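Long-range contacts in cytochrome c2 (Blastochloris viridis, PDB 1CO6), which carries electrons as a heme protein, donating them to the oxidised bacteriochlorophyll in the photophosphorylation pathway of a purple photosynthetic bacterium: residues F63-R68 with V90-I94; C16-G20 with G28-N32. All coordinates share one frame; numbering follows the deposited sequence.

Contact 1: residues F63-R68 with V90-I94; sequences FREYIR and VSDLI. With HEC (heme c), chain B.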
loop_
_atom_site.group_PDB
_atom_site.type_symbol
_atom_site.label_atom_id
_atom_site.label_comp_id
_atom_site.label_asym_id
_atom_site.label_seq_id
_atom_site.Cartn_x
_atom_site.Cartn_y
_atom_site.Cartn_z
ATOM N N PHE A 63 -3.703 4.591 -6.398
ATOM C CA PHE A 63 -3.730 4.123 -4.980
ATOM C C PHE A 63 -5.033 4.577 -4.306
ATOM O O PHE A 63 -5.712 3.878 -3.557
ATOM C CB PHE A 63 -2.500 4.596 -4.209
ATOM C CG PHE A 63 -2.504 4.337 -2.725
ATOM C CD1 PHE A 63 -2.063 3.074 -2.275
ATOM C CD2 PHE A 63 -2.917 5.275 -1.806
ATOM C CE1 PHE A 63 -2.016 2.783 -0.892
ATOM C CE2 PHE A 63 -2.942 4.997 -0.421
ATOM C CZ PHE A 63 -2.459 3.751 0.015
ATOM N N ARG A 64 -5.373 5.807 -4.599
ATOM C CA ARG A 64 -6.569 6.480 -4.061
ATOM C C ARG A 64 -7.811 5.684 -4.400
ATOM O O ARG A 64 -8.673 5.450 -3.515
ATOM C CB ARG A 64 -6.619 7.921 -4.590
ATOM C CG ARG A 64 -7.634 8.812 -3.925
ATOM C CD ARG A 64 -7.447 10.251 -4.204
ATOM N NE ARG A 64 -6.410 10.956 -3.484
ATOM C CZ ARG A 64 -6.525 11.372 -2.210
ATOM N NH1 ARG A 64 -7.568 11.172 -1.389
ATOM N NH2 ARG A 64 -5.521 12.122 -1.767
ATOM N N GLU A 65 -7.953 5.324 -5.674
ATOM C CA GLU A 65 -9.139 4.547 -6.085
ATOM C C GLU A 65 -9.131 3.139 -5.489
ATOM O O GLU A 65 -10.178 2.582 -5.065
ATOM C CB GLU A 65 -9.367 4.434 -7.584
ATOM C CG GLU A 65 -8.208 4.479 -8.533
ATOM C CD GLU A 65 -8.470 4.959 -9.930
ATOM O OE1 GLU A 65 -7.727 4.836 -10.889
ATOM O OE2 GLU A 65 -9.570 5.560 -10.033
ATOM N N TYR A 66 -7.977 2.500 -5.456
ATOM C CA TYR A 66 -7.851 1.151 -4.915
ATOM C C TYR A 66 -8.191 1.095 -3.457
ATOM O O TYR A 66 -8.957 0.261 -2.988
ATOM C CB TYR A 66 -6.407 0.632 -5.110
ATOM C CG TYR A 66 -6.033 -0.643 -4.415
ATOM C CD1 TYR A 66 -5.263 -0.627 -3.242
ATOM C CD2 TYR A 66 -6.467 -1.884 -4.932
ATOM C CE1 TYR A 66 -4.890 -1.809 -2.605
ATOM C CE2 TYR A 66 -6.084 -3.096 -4.302
ATOM C CZ TYR A 66 -5.329 -3.025 -3.140
ATOM O OH TYR A 66 -4.952 -4.187 -2.555
ATOM N N ILE A 67 -7.572 1.965 -2.679
ATOM C CA ILE A 67 -7.778 1.952 -1.219
ATOM C C ILE A 67 -9.204 2.214 -0.771
ATOM O O ILE A 67 -9.563 1.659 0.316
ATOM C CB ILE A 67 -6.633 2.759 -0.544
ATOM C CG1 ILE A 67 -6.144 2.145 0.776
ATOM C CG2 ILE A 67 -7.129 4.238 -0.388
ATOM C CD1 ILE A 67 -5.614 0.684 0.754
ATOM N N ARG A 68 -10.039 2.927 -1.497
ATOM C CA ARG A 68 -11.428 3.111 -1.111
ATOM C C ARG A 68 -12.181 1.768 -1.190
ATOM O O ARG A 68 -13.120 1.608 -0.398
ATOM C CB ARG A 68 -12.163 4.093 -2.043
ATOM C CG ARG A 68 -11.552 5.470 -2.217
ATOM C CD ARG A 68 -11.230 6.106 -0.908
ATOM N NE ARG A 68 -11.071 7.560 -0.911
ATOM C CZ ARG A 68 -9.974 8.131 -1.444
ATOM N NH1 ARG A 68 -9.039 7.335 -1.964
ATOM N NH2 ARG A 68 -9.829 9.456 -1.449
ATOM N N VAL A 90 -7.109 9.164 3.508
ATOM C CA VAL A 90 -6.359 8.682 2.323
ATOM C C VAL A 90 -5.214 9.653 2.047
ATOM O O VAL A 90 -4.057 9.267 1.855
ATOM C CB VAL A 90 -7.307 8.366 1.141
ATOM C CG1 VAL A 90 -6.498 8.063 -0.151
ATOM C CG2 VAL A 90 -8.264 7.210 1.422
ATOM N N SER A 91 -5.541 10.942 1.985
ATOM C CA SER A 91 -4.537 12.018 1.777
ATOM C C SER A 91 -3.454 11.925 2.842
ATOM O O SER A 91 -2.247 12.002 2.533
ATOM C CB SER A 91 -5.227 13.382 1.713
ATOM O OG SER A 91 -6.134 13.428 0.624
ATOM N N ASP A 92 -3.782 11.692 4.101
ATOM C CA ASP A 92 -2.787 11.572 5.193
ATOM C C ASP A 92 -1.918 10.313 5.012
ATOM O O ASP A 92 -0.688 10.362 5.120
ATOM C CB ASP A 92 -3.435 11.615 6.581
ATOM C CG ASP A 92 -3.982 13.035 6.844
ATOM O OD1 ASP A 92 -3.535 14.010 6.253
ATOM O OD2 ASP A 92 -4.920 13.096 7.647
ATOM N N LEU A 93 -2.664 9.225 4.712
ATOM C CA LEU A 93 -2.011 7.928 4.462
ATOM C C LEU A 93 -0.941 8.011 3.384
ATOM O O LEU A 93 0.172 7.457 3.519
ATOM C CB LEU A 93 -3.196 6.989 4.108
ATOM C CG LEU A 93 -2.713 5.580 3.746
ATOM C CD1 LEU A 93 -2.025 4.988 4.976
ATOM C CD2 LEU A 93 -3.931 4.773 3.289
ATOM N N ILE A 94 -1.294 8.624 2.260
ATOM C CA ILE A 94 -0.385 8.867 1.151
ATOM C C ILE A 94 0.839 9.633 1.664
ATOM O O ILE A 94 1.981 9.179 1.338
ATOM C CB ILE A 94 -1.020 9.631 -0.050
ATOM C CG1 ILE A 94 -2.075 8.775 -0.757
ATOM C CG2 ILE A 94 0.093 10.097 -1.067
ATOM C CD1 ILE A 94 -3.009 9.558 -1.722
HETATM FE FE HEC B . -2.764 -4.456 1.763
HETATM C CHA HEC B . -1.550 -5.812 -1.044
HETATM C CHB HEC B . -1.863 -1.330 0.686
HETATM C CHC HEC B . -4.266 -3.044 4.555
HETATM C CHD HEC B . -3.275 -7.609 3.092
HETATM N NA HEC B . -1.845 -3.707 0.127
HETATM C C1A HEC B . -1.531 -4.418 -1.026
HETATM C C2A HEC B . -1.139 -3.497 -2.055
HETATM C C3A HEC B . -1.243 -2.257 -1.559
HETATM C C4A HEC B . -1.702 -2.352 -0.190
HETATM C CMA HEC B . -0.958 -0.910 -2.265
HETATM C CAA HEC B . -0.588 -3.907 -3.459
HETATM C CBA HEC B . 0.927 -4.218 -3.283
HETATM C CGA HEC B . 1.720 -4.574 -4.517
HETATM O O1A HEC B . 1.133 -4.561 -5.587
HETATM O O2A HEC B . 2.925 -4.854 -4.295
HETATM N NB HEC B . -2.989 -2.605 2.478
HETATM C C1B HEC B . -2.478 -1.438 1.895
HETATM C C2B HEC B . -2.822 -0.326 2.747
HETATM C C3B HEC B . -3.517 -0.792 3.788
HETATM C C4B HEC B . -3.613 -2.215 3.663
HETATM C CMB HEC B . -2.413 1.122 2.398
HETATM C CAB HEC B . -4.056 0.075 4.976
HETATM C CBB HEC B . -5.155 0.897 4.646
HETATM N NC HEC B . -3.603 -5.188 3.465
HETATM C C1C HEC B . -4.169 -4.437 4.471
HETATM C C2C HEC B . -4.654 -5.349 5.492
HETATM C C3C HEC B . -4.423 -6.601 5.079
HETATM C C4C HEC B . -3.728 -6.526 3.821
HETATM C CMC HEC B . -5.370 -4.889 6.778
HETATM C CAC HEC B . -4.716 -7.927 5.896
HETATM C CBC HEC B . -6.016 -8.218 6.343
HETATM N ND HEC B . -2.422 -6.340 1.151
HETATM C C1D HEC B . -2.764 -7.518 1.819
HETATM C C2D HEC B . -2.486 -8.645 0.925
HETATM C C3D HEC B . -1.987 -8.151 -0.209
HETATM C C4D HEC B . -1.965 -6.719 -0.095
HETATM C CMD HEC B . -2.748 -10.120 1.327
HETATM C CAD HEC B . -1.605 -8.920 -1.502
HETATM C CBD HEC B . -2.796 -8.886 -2.513
HETATM C CGD HEC B . -2.742 -9.986 -3.558
HETATM O O1D HEC B . -3.861 -10.090 -4.145
HETATM O O2D HEC B . -1.699 -10.651 -3.771
#
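The Phe63 ring meets Leu93 with its edge: CZ lies 3.7 Å from Leu93 CD2, and the heme methyl CMB reaches the same edge, 3.5 Å from Phe63 CZ. Ile67 CB sits over one face, offset from its centre, while Ile94 CG1 approaches CD2 obliquely. With CG anti to the backbone N, chi1 172° carries the ring between the heme methyl and Leu93 and Ile94 of helix 87-98. The Arg64 guanidinium has Val90 CG1 and Ile94 CD1 over one face and Ser91 OG at the edge, which takes a 2.8 Å hydrogen bond from Arg64 NH2, close to the guanidinium plane. Ser91 OG is also bonded to Glu87 O. Val90 CG2 lies over the centre of one face of the Arg68 guanidinium. The side chains of Ile67 and Val90 pass antiparallel, CG2 of Ile67 3.7 Å from CG2 of Val90, and Ile67 CD1 packs 3.6 Å from heme C2B. The short axes of 63-68 and 90-94 come no nearer than 10.8 Å, their N-to-C directions 121° apart. Apolar contacts beside the porphyrin and an arginine-serine bond on the partly exposed side imply a seam that lines the heme edge with hydrocarbon.

Contact 2: residues C16-G20 with G28-N32; sequences CHSIG and GPVLN. With HEC (heme c), chain B.
His17 and Leu31 pack tightly beside the heme, where Leu31 CD1 makes a CH-pi contact over one face of the imidazole, 3.9 Å from the ring centroid. At the ring edge His17 ND1 donates to Pro29 O, a 2.7 Å bond that is nearly straight at 166° and lies close to the ring plane. On the other nitrogen, NE2 binds the iron at 2.0 Å; Met79 SD is the other axial ligand. The two ring nitrogens are tied, one to backbone and one to metal, which fixes the rotation of the imidazole. Pro29 CD is 3.5 Å from His17 CE1, and Gly28, with no side chain to hold it off the imidazole, lays its CA against the porphyrin. Cys16 anchors the start of this segment through its SG bond to heme CAC, completing with Cys13 and His17 the CXXCH heme-attachment motif. Cys16 O accepts from Gly28 N, and Ser18 O accepts from Leu31 N at 3.0 Å almost head-on.

On the flank turned away from the Leu31 side of the imidazole the fit is looser: a water accepts from Ser18 N and donates to Gly28 O. Ile19 and Val30 are partly exposed; Ser18 OG turns to Lys24. The far end is closed again by Asn32, whose amide answers both polar groups of Gly20: OD1 takes Gly20 N at 2.8 Å on a lone pair, while ND2, with Gly20 O near the plane of its amide, approaches that oxygen at 3.1 Å from above its carbonyl plane, off the lone pairs. The bond from ND1 to Pro29 O probably makes His17 a stronger electron donor to the iron, consistent with tuning of the heme potential as in other c-type cytochromes.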
loop_
_atom_site.group_PDB
_atom_site.type_symbol
_atom_site.label_atom_id
_atom_site.label_comp_id
_atom_site.label_asym_id
_atom_site.label_seq_id
_atom_site.Cartn_x
_atom_site.Cartn_y
_atom_site.Cartn_z
ATOM N N CYS A 16 -0.992 -6.258 8.629
ATOM C CA CYS A 16 -0.526 -7.116 7.508
ATOM C C CYS A 16 0.667 -6.644 6.762
ATOM O O CYS A 16 1.280 -7.479 6.052
ATOM C CB CYS A 16 -1.710 -7.357 6.542
ATOM S SG CYS A 16 -3.262 -7.968 7.281
ATOM N N HIS A 17 1.062 -5.400 6.892
ATOM C CA HIS A 17 2.188 -4.851 6.123
ATOM C C HIS A 17 3.219 -4.174 7.006
ATOM O O HIS A 17 2.884 -3.588 8.062
ATOM C CB HIS A 17 1.604 -3.761 5.156
ATOM C CG HIS A 17 0.733 -4.200 4.042
ATOM N ND1 HIS A 17 1.232 -4.717 2.902
ATOM C CD2 HIS A 17 -0.596 -4.030 3.844
ATOM C CE1 HIS A 17 0.209 -4.968 2.093
ATOM N NE2 HIS A 17 -0.979 -4.535 2.603
ATOM N N SER A 18 4.447 -4.268 6.561
ATOM C CA SER A 18 5.589 -3.597 7.176
ATOM C C SER A 18 6.023 -2.418 6.265
ATOM O O SER A 18 5.835 -2.417 5.035
ATOM C CB SER A 18 6.792 -4.540 7.360
ATOM O OG SER A 18 6.371 -5.429 8.389
ATOM N N ILE A 19 6.643 -1.445 6.888
ATOM C CA ILE A 19 7.210 -0.226 6.291
ATOM C C ILE A 19 8.371 0.249 7.175
ATOM O O ILE A 19 8.402 -0.001 8.424
ATOM C CB ILE A 19 6.040 0.832 6.144
ATOM C CG1 ILE A 19 6.344 1.828 4.984
ATOM C CG2 ILE A 19 5.751 1.542 7.512
ATOM C CD1 ILE A 19 5.198 2.854 4.677
ATOM N N GLY A 20 9.349 0.944 6.628
ATOM C CA GLY A 20 10.462 1.422 7.494
ATOM C C GLY A 20 11.616 0.440 7.373
ATOM O O GLY A 20 11.573 -0.563 6.675
ATOM N N GLY A 28 0.911 -9.398 4.055
ATOM C CA GLY A 28 0.953 -8.577 2.822
ATOM C C GLY A 28 2.406 -8.187 2.600
ATOM O O GLY A 28 3.266 -8.319 3.489
ATOM N N PRO A 29 2.693 -7.666 1.419
ATOM C CA PRO A 29 4.067 -7.305 1.047
ATOM C C PRO A 29 4.548 -5.982 1.619
ATOM O O PRO A 29 3.716 -5.108 1.968
ATOM C CB PRO A 29 4.035 -7.227 -0.489
ATOM C CG PRO A 29 2.609 -6.847 -0.841
ATOM C CD PRO A 29 1.747 -7.494 0.279
ATOM N N VAL A 30 5.865 -5.863 1.671
ATOM C CA VAL A 30 6.456 -4.580 2.199
ATOM C C VAL A 30 5.940 -3.369 1.384
ATOM O O VAL A 30 5.809 -3.425 0.140
ATOM C CB VAL A 30 7.992 -4.638 2.142
ATOM C CG1 VAL A 30 8.632 -3.288 2.364
ATOM C CG2 VAL A 30 8.496 -5.664 3.153
ATOM N N LEU A 31 5.689 -2.252 2.060
ATOM C CA LEU A 31 5.187 -1.040 1.398
ATOM C C LEU A 31 6.228 0.044 1.252
ATOM O O LEU A 31 5.799 1.173 0.947
ATOM C CB LEU A 31 3.857 -0.559 2.010
ATOM C CG LEU A 31 2.651 -1.459 1.928
ATOM C CD1 LEU A 31 1.449 -0.809 2.605
ATOM C CD2 LEU A 31 2.277 -1.894 0.494
ATOM N N ASN A 32 7.468 -0.255 1.443
ATOM C CA ASN A 32 8.582 0.713 1.220
ATOM C C ASN A 32 8.648 0.894 -0.312
ATOM O O ASN A 32 8.490 -0.100 -1.052
ATOM C CB ASN A 32 9.914 0.113 1.672
ATOM C CG ASN A 32 10.036 0.168 3.188
ATOM O OD1 ASN A 32 9.532 1.121 3.799
ATOM N ND2 ASN A 32 10.691 -0.864 3.718
HETATM FE FE HEC B . -2.764 -4.456 1.763
HETATM C CHA HEC B . -1.550 -5.812 -1.044
HETATM C CHB HEC B . -1.863 -1.330 0.686
HETATM C CHC HEC B . -4.266 -3.044 4.555
HETATM C CHD HEC B . -3.275 -7.609 3.092
HETATM N NA HEC B . -1.845 -3.707 0.127
HETATM C C1A HEC B . -1.531 -4.418 -1.026
HETATM C C2A HEC B . -1.139 -3.497 -2.055
HETATM C C3A HEC B . -1.243 -2.257 -1.559
HETATM C C4A HEC B . -1.702 -2.352 -0.190
HETATM C CMA HEC B . -0.958 -0.910 -2.265
HETATM C CAA HEC B . -0.588 -3.907 -3.459
HETATM C CBA HEC B . 0.927 -4.218 -3.283
HETATM C CGA HEC B . 1.720 -4.574 -4.517
HETATM O O1A HEC B . 1.133 -4.561 -5.587
HETATM O O2A HEC B . 2.925 -4.854 -4.295
HETATM N NB HEC B . -2.989 -2.605 2.478
HETATM C C1B HEC B . -2.478 -1.438 1.895
HETATM C C2B HEC B . -2.822 -0.326 2.747
HETATM C C3B HEC B . -3.517 -0.792 3.788
HETATM C C4B HEC B . -3.613 -2.215 3.663
HETATM C CMB HEC B . -2.413 1.122 2.398
HETATM C CAB HEC B . -4.056 0.075 4.976
HETATM C CBB HEC B . -5.155 0.897 4.646
HETATM N NC HEC B . -3.603 -5.188 3.465
HETATM C C1C HEC B . -4.169 -4.437 4.471
HETATM C C2C HEC B . -4.654 -5.349 5.492
HETATM C C3C HEC B . -4.423 -6.601 5.079
HETATM C C4C HEC B . -3.728 -6.526 3.821
HETATM C CMC HEC B . -5.370 -4.889 6.778
HETATM C CAC HEC B . -4.716 -7.927 5.896
HETATM C CBC HEC B . -6.016 -8.218 6.343
HETATM N ND HEC B . -2.422 -6.340 1.151
HETATM C C1D HEC B . -2.764 -7.518 1.819
HETATM C C2D HEC B . -2.486 -8.645 0.925
HETATM C C3D HEC B . -1.987 -8.151 -0.209
HETATM C C4D HEC B . -1.965 -6.719 -0.095
HETATM C CMD HEC B . -2.748 -10.120 1.327
HETATM C CAD HEC B . -1.605 -8.920 -1.502
HETATM C CBD HEC B . -2.796 -8.886 -2.513
HETATM C CGD HEC B . -2.742 -9.986 -3.558
HETATM O O1D HEC B . -3.861 -10.090 -4.145
HETATM O O2D HEC B . -1.699 -10.651 -3.771
HETATM O O HOH W 1 4.923 -6.548 4.862
#

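Overall arrangement
Both contacts are buried and both touch the heme, yet they lie on opposite sides of the chain's centre, about 15 Å between centres and about 6 Å between nearest atoms. They share no segment: contact 1 joins helices 60-68 and 87-98, whereas contact 2 pairs two irregular segments of the loop region following helix 3-14. Their chemistry differs accordingly. Contact 1 relies on side chains, mostly apolar; contact 2 is held by hydrogen bonds in which at least one partner is always a backbone atom, and supplies an iron ligand and a covalent anchor. Phe10 touches Leu93 of the first and Ile19 and Leu31 of the second, so one side chain of helix 3-14 touches both contacts.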